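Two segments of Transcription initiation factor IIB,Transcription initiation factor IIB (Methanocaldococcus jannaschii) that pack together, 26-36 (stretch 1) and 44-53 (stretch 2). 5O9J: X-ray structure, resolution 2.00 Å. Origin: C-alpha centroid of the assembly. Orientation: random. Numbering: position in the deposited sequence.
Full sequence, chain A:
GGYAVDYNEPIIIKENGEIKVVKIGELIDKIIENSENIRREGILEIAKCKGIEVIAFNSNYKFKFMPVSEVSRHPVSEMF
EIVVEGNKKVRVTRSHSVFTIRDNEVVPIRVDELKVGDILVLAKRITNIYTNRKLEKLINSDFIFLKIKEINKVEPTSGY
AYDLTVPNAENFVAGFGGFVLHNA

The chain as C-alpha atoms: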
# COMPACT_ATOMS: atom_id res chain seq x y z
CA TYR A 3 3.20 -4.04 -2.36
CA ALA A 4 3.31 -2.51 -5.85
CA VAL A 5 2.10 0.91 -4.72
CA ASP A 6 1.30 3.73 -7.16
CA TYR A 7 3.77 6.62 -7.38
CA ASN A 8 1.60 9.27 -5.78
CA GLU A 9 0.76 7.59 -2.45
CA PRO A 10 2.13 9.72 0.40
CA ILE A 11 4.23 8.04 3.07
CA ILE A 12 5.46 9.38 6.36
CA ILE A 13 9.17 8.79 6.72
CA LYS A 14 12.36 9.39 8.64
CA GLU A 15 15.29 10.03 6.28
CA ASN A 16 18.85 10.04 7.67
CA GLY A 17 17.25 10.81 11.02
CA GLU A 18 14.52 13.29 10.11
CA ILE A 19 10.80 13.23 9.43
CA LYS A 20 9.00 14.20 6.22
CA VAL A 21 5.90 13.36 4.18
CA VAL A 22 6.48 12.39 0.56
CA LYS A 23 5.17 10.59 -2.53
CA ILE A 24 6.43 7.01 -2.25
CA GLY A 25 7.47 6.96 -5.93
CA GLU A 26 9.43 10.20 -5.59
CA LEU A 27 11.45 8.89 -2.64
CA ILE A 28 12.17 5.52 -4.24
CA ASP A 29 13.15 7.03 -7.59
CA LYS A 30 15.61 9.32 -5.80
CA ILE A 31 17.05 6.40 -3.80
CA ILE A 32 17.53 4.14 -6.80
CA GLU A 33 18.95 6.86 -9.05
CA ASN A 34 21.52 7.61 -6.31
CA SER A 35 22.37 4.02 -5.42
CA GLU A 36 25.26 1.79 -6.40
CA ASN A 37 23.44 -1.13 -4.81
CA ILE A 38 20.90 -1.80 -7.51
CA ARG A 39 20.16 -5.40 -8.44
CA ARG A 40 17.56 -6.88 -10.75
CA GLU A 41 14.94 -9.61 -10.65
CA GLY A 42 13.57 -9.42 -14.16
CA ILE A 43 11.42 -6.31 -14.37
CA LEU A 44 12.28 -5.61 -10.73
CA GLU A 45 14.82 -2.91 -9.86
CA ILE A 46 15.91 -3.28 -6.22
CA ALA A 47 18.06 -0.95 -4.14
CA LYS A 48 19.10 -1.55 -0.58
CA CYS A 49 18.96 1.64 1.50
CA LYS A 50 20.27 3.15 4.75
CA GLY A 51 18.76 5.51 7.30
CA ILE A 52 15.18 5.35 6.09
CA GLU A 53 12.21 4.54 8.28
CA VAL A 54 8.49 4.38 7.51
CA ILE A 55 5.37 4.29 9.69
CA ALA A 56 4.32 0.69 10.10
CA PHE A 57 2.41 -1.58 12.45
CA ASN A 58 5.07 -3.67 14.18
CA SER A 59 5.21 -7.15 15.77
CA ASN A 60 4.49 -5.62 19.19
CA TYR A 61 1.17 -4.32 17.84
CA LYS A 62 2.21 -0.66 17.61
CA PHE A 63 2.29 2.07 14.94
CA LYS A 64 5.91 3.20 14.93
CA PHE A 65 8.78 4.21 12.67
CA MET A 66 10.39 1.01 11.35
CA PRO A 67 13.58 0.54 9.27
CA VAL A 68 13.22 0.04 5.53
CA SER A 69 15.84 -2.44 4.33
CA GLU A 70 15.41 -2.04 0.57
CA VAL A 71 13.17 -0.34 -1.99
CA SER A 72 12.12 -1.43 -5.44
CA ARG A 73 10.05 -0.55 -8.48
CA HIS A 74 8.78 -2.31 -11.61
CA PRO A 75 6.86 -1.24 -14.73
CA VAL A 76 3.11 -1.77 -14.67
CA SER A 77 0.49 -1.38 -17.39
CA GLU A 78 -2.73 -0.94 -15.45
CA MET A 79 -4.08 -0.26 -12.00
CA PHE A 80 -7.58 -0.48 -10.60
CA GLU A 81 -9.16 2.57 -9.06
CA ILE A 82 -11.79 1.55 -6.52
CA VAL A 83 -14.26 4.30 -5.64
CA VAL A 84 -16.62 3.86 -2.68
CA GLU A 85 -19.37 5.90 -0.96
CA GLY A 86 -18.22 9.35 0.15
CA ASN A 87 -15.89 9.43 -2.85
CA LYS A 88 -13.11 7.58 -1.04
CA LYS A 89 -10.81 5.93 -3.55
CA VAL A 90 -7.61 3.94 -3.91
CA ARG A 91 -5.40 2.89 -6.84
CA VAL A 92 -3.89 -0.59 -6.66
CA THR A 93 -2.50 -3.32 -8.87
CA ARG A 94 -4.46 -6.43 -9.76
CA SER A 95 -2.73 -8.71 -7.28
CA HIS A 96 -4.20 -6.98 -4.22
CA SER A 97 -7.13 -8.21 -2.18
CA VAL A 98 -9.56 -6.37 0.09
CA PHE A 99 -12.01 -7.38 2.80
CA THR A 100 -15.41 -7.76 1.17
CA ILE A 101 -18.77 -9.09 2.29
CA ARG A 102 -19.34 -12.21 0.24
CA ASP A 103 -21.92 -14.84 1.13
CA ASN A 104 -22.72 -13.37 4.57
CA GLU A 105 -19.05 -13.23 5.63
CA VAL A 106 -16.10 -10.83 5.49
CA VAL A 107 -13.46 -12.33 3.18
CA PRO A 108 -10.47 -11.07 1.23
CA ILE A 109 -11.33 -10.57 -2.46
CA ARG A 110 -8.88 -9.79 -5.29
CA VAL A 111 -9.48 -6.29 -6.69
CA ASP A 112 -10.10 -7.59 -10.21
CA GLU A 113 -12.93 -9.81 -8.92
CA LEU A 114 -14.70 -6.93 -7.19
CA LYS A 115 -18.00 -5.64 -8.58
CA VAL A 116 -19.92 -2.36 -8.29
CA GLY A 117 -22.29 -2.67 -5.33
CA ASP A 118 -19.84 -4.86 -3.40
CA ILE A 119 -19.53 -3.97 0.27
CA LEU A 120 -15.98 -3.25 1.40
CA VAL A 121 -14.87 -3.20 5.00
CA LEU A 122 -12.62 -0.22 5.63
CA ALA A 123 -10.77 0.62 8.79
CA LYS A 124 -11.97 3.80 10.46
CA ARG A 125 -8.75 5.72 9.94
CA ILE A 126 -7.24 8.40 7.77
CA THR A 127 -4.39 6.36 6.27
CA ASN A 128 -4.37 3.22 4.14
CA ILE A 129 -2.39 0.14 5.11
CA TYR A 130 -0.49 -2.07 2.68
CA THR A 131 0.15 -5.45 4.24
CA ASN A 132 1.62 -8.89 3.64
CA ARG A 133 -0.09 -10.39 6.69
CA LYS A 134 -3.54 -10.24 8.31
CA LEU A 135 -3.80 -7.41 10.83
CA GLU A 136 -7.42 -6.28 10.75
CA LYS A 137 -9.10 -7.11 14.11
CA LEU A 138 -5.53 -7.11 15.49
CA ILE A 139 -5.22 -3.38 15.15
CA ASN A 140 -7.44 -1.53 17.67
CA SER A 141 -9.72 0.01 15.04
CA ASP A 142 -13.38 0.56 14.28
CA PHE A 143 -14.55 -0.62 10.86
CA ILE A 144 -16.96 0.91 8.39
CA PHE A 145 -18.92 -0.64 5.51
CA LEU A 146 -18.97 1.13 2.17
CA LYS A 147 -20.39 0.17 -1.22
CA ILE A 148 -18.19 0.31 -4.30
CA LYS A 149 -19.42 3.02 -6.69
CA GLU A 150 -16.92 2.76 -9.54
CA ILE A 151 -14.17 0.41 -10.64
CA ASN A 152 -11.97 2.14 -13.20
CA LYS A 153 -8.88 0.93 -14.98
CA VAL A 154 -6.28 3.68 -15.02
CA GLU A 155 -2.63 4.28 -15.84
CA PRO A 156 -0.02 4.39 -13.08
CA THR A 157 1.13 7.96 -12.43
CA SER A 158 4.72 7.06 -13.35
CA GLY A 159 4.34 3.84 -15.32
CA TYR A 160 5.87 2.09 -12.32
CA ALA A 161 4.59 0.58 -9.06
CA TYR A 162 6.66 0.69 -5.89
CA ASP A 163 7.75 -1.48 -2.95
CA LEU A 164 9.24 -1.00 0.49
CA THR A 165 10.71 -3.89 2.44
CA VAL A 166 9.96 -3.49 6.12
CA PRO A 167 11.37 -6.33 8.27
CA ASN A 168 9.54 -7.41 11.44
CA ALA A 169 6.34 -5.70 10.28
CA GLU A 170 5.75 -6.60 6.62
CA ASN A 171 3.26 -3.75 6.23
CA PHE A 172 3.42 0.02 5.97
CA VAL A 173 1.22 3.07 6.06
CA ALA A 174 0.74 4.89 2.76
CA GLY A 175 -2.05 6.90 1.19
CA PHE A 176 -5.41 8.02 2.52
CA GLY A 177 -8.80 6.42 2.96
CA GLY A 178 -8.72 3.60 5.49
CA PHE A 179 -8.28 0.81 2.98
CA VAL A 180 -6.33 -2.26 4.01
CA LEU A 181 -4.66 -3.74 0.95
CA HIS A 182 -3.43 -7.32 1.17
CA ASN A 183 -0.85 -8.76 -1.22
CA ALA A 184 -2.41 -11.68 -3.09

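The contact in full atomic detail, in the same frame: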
# COMPACT_ATOMS: atom_id res chain seq x y z
N GLU A 26 8.41 9.16 -5.58
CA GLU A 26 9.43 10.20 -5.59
C GLU A 26 10.64 9.82 -4.75
O GLU A 26 11.78 9.90 -5.20
CB GLU A 26 8.84 11.52 -5.10
CG GLU A 26 9.75 12.73 -5.21
CD GLU A 26 8.97 14.03 -5.19
OE1 GLU A 26 9.59 15.11 -5.15
OE2 GLU A 26 7.72 13.97 -5.23
N LEU A 27 10.39 9.39 -3.51
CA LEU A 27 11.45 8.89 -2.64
C LEU A 27 12.25 7.75 -3.28
O LEU A 27 13.48 7.78 -3.31
CB LEU A 27 10.86 8.40 -1.33
CG LEU A 27 11.84 7.68 -0.39
CD1 LEU A 27 12.81 8.66 0.25
CD2 LEU A 27 11.08 6.89 0.66
N ILE A 28 11.53 6.74 -3.76
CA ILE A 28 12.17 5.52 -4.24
C ILE A 28 12.95 5.77 -5.53
O ILE A 28 14.03 5.20 -5.74
CB ILE A 28 11.12 4.41 -4.45
CG1 ILE A 28 10.65 3.89 -3.08
CG2 ILE A 28 11.67 3.27 -5.29
CD1 ILE A 28 9.59 2.80 -3.15
N ASP A 29 12.42 6.63 -6.40
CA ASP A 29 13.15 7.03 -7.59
C ASP A 29 14.47 7.69 -7.20
O ASP A 29 15.51 7.38 -7.77
CB ASP A 29 12.33 7.99 -8.45
CG ASP A 29 11.36 7.26 -9.36
OD1 ASP A 29 11.46 6.02 -9.49
OD2 ASP A 29 10.48 7.93 -9.95
N LYS A 30 14.42 8.59 -6.23
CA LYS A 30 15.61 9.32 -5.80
C LYS A 30 16.66 8.38 -5.19
O LYS A 30 17.85 8.53 -5.45
CB LYS A 30 15.24 10.41 -4.79
CG LYS A 30 16.42 11.04 -4.08
CD LYS A 30 16.09 11.39 -2.64
CE LYS A 30 17.25 12.10 -1.96
NZ LYS A 30 17.26 11.84 -0.50
N ILE A 31 16.19 7.43 -4.40
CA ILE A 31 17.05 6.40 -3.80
C ILE A 31 17.76 5.53 -4.83
O ILE A 31 18.97 5.28 -4.75
CB ILE A 31 16.23 5.48 -2.89
CG1 ILE A 31 15.77 6.22 -1.63
CG2 ILE A 31 17.02 4.27 -2.48
CD1 ILE A 31 14.95 5.32 -0.74
N ILE A 32 16.99 5.04 -5.79
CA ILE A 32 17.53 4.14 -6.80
C ILE A 32 18.51 4.90 -7.69
O ILE A 32 19.63 4.44 -7.91
CB ILE A 32 16.42 3.52 -7.64
CG1 ILE A 32 15.65 2.50 -6.80
CG2 ILE A 32 17.00 2.84 -8.88
CD1 ILE A 32 14.44 1.91 -7.51
N GLU A 33 18.11 6.07 -8.15
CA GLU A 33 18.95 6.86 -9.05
C GLU A 33 20.26 7.32 -8.39
O GLU A 33 21.20 7.70 -9.08
CB GLU A 33 18.14 8.04 -9.59
CG GLU A 33 17.02 7.60 -10.55
CD GLU A 33 15.86 8.59 -10.66
OE1 GLU A 33 15.96 9.71 -10.11
OE2 GLU A 33 14.84 8.23 -11.31
N ASN A 34 20.32 7.24 -7.06
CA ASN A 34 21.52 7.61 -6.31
C ASN A 34 22.28 6.41 -5.74
O ASN A 34 23.30 6.57 -5.07
CB ASN A 34 21.16 8.54 -5.14
CG ASN A 34 20.74 9.92 -5.60
OD1 ASN A 34 21.14 10.38 -6.67
ND2 ASN A 34 19.92 10.58 -4.79
N SER A 35 21.78 5.22 -6.01
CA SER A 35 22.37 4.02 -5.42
C SER A 35 23.44 3.40 -6.31
O SER A 35 23.46 3.60 -7.53
CB SER A 35 21.29 2.99 -5.12
OG SER A 35 21.86 1.73 -4.83
N GLU A 36 24.32 2.64 -5.69
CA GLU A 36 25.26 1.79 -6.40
C GLU A 36 25.01 0.36 -5.95
O GLU A 36 25.82 -0.54 -6.16
CB GLU A 36 26.69 2.25 -6.16
CG GLU A 36 26.96 3.63 -6.75
CD GLU A 36 28.33 4.18 -6.41
OE1 GLU A 36 28.96 3.68 -5.45
OE2 GLU A 36 28.78 5.13 -7.11
N LEU A 44 12.10 -6.21 -12.05
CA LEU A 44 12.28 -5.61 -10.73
C LEU A 44 13.64 -4.96 -10.53
O LEU A 44 14.67 -5.64 -10.62
CB LEU A 44 12.07 -6.67 -9.65
CG LEU A 44 10.77 -6.67 -8.86
CD1 LEU A 44 10.97 -7.47 -7.58
CD2 LEU A 44 10.31 -5.25 -8.54
N GLU A 45 13.63 -3.66 -10.25
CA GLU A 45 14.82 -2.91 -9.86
C GLU A 45 14.84 -2.76 -8.34
O GLU A 45 13.94 -2.15 -7.78
CB GLU A 45 14.82 -1.53 -10.50
CG GLU A 45 15.98 -1.22 -11.43
CD GLU A 45 15.76 0.09 -12.19
OE1 GLU A 45 14.59 0.42 -12.50
OE2 GLU A 45 16.76 0.79 -12.47
N ILE A 46 15.86 -3.29 -7.68
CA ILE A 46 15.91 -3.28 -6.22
C ILE A 46 17.15 -2.56 -5.71
O ILE A 46 18.26 -2.86 -6.13
CB ILE A 46 15.91 -4.71 -5.65
CG1 ILE A 46 14.65 -5.44 -6.08
CG2 ILE A 46 16.05 -4.68 -4.14
CD1 ILE A 46 14.82 -6.95 -6.12
N ALA A 47 16.95 -1.62 -4.80
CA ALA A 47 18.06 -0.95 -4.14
C ALA A 47 17.96 -1.15 -2.66
O ALA A 47 16.89 -0.98 -2.08
CB ALA A 47 18.08 0.54 -4.46
N LYS A 48 19.07 -1.52 -2.03
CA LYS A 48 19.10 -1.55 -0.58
C LYS A 48 19.36 -0.12 -0.12
O LYS A 48 20.04 0.63 -0.81
CB LYS A 48 20.16 -2.52 -0.06
CG LYS A 48 21.34 -1.85 0.61
CD LYS A 48 21.79 -2.66 1.81
CE LYS A 48 22.80 -1.90 2.67
NZ LYS A 48 23.13 -2.66 3.91
N CYS A 49 18.80 0.26 1.03
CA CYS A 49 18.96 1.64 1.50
C CYS A 49 19.30 1.73 2.99
O CYS A 49 19.10 0.79 3.76
CB CYS A 49 17.70 2.45 1.20
SG CYS A 49 16.18 1.81 1.95
N LYS A 50 19.81 2.90 3.39
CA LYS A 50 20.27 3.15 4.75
C LYS A 50 19.63 4.40 5.33
O LYS A 50 19.51 5.42 4.65
CB LYS A 50 21.79 3.30 4.77
CG LYS A 50 22.58 2.08 4.30
CD LYS A 50 22.33 0.86 5.17
CE LYS A 50 23.65 0.27 5.67
NZ LYS A 50 23.49 -1.06 6.34
N GLY A 51 19.23 4.33 6.59
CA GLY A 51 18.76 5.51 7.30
C GLY A 51 17.36 5.96 6.92
O GLY A 51 17.01 7.12 7.10
N ILE A 52 16.56 5.03 6.41
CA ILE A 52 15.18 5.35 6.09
C ILE A 52 14.21 4.51 6.91
O ILE A 52 14.36 3.29 7.03
CB ILE A 52 14.89 5.17 4.60
CG1 ILE A 52 15.63 6.26 3.82
CG2 ILE A 52 13.39 5.21 4.33
CD1 ILE A 52 15.10 6.50 2.46
N GLU A 53 13.22 5.19 7.48
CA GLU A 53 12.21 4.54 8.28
C GLU A 53 10.82 4.97 7.83
O GLU A 53 10.63 6.12 7.43
CB GLU A 53 12.41 4.87 9.77
CG GLU A 53 13.82 4.61 10.28
CD GLU A 53 13.92 4.65 11.79
OE1 GLU A 53 13.13 5.38 12.44
OE2 GLU A 53 14.78 3.93 12.35

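Residues 26-33 of stretch 1 are helical, in a helix that begins earlier in the chain and gives way to a turn leading into Ser35 and Glu36. Its backbone carries the regular i to i+4 pattern: Ile31 N donates to Leu27 O at 2.9 Å, and Ile32 N to Ile28 O at 3.0 Å. Farther along, Asn34 N bonds only weakly, to Lys30 O at 3.2 Å and to Ile31 O at 3.3 Å, and Ser35 N donates to Ile32 O three residues back, at 3.0 Å. Most of stretch 2 is extended, with Gly51 an exception. The strand that includes residues 44-48 crosses the helix at 77°, nearly at right angles, with the axes 8.5 Å apart at closest approach. The backbones come near each other at Ile32 and Ala47, whose CA atoms lie 5.8 Å apart. Gly51 has a phi of 76°, a conformation that glycine adopts easily because it has no side chain.

No hydrogen bond joins the two stretches. The helix satisfies its backbone internally, so what it offers the strand is a row of side chains, and the contact is mostly apolar packing; together the two stretches bury 351 Å². Leu27 and Ile31, one helical turn apart, both point toward stretch 2, as does Ile32. In stretch 2, the directions alternate: Glu45, Ala47 and Cys49 point toward the helix, while Ile46 and Lys48 point away.

Ala47 sits at the close crossing, and its small methyl suits the short distance between backbones. Its CB meets Ile32 CG1 at 3.9 Å and Ile31 CG2 at 4.4 Å. Ser35 also turns toward it, with OG 4.0 Å from Ala47 CB; this is a van der Waals contact, and the hydroxyl finds its hydrogen bond with a residue just outside the stretches.

Ile31 bridges the two parts of stretch 2. Its CG2 lies 4.2 Å from Cys49 CB, while its CD1 touches Ile52 CD1 at 3.4 Å, a tight methyl-to-methyl contact. Leu27 adds its CD1 to the same group, 3.8 Å from Ile52 CD1. Branched aliphatic side chains fit here because they fill the space between helix and strand without polar groups that would need partners.

At the other end, Ile32 packs beside Glu45, its CD1 4.1 Å from Glu45 O and its CG2 4.1 Å from Glu45 OE2. The acid can lie against a hydrocarbon because both carboxylate oxygens are hydrogen-bonded elsewhere in the structure.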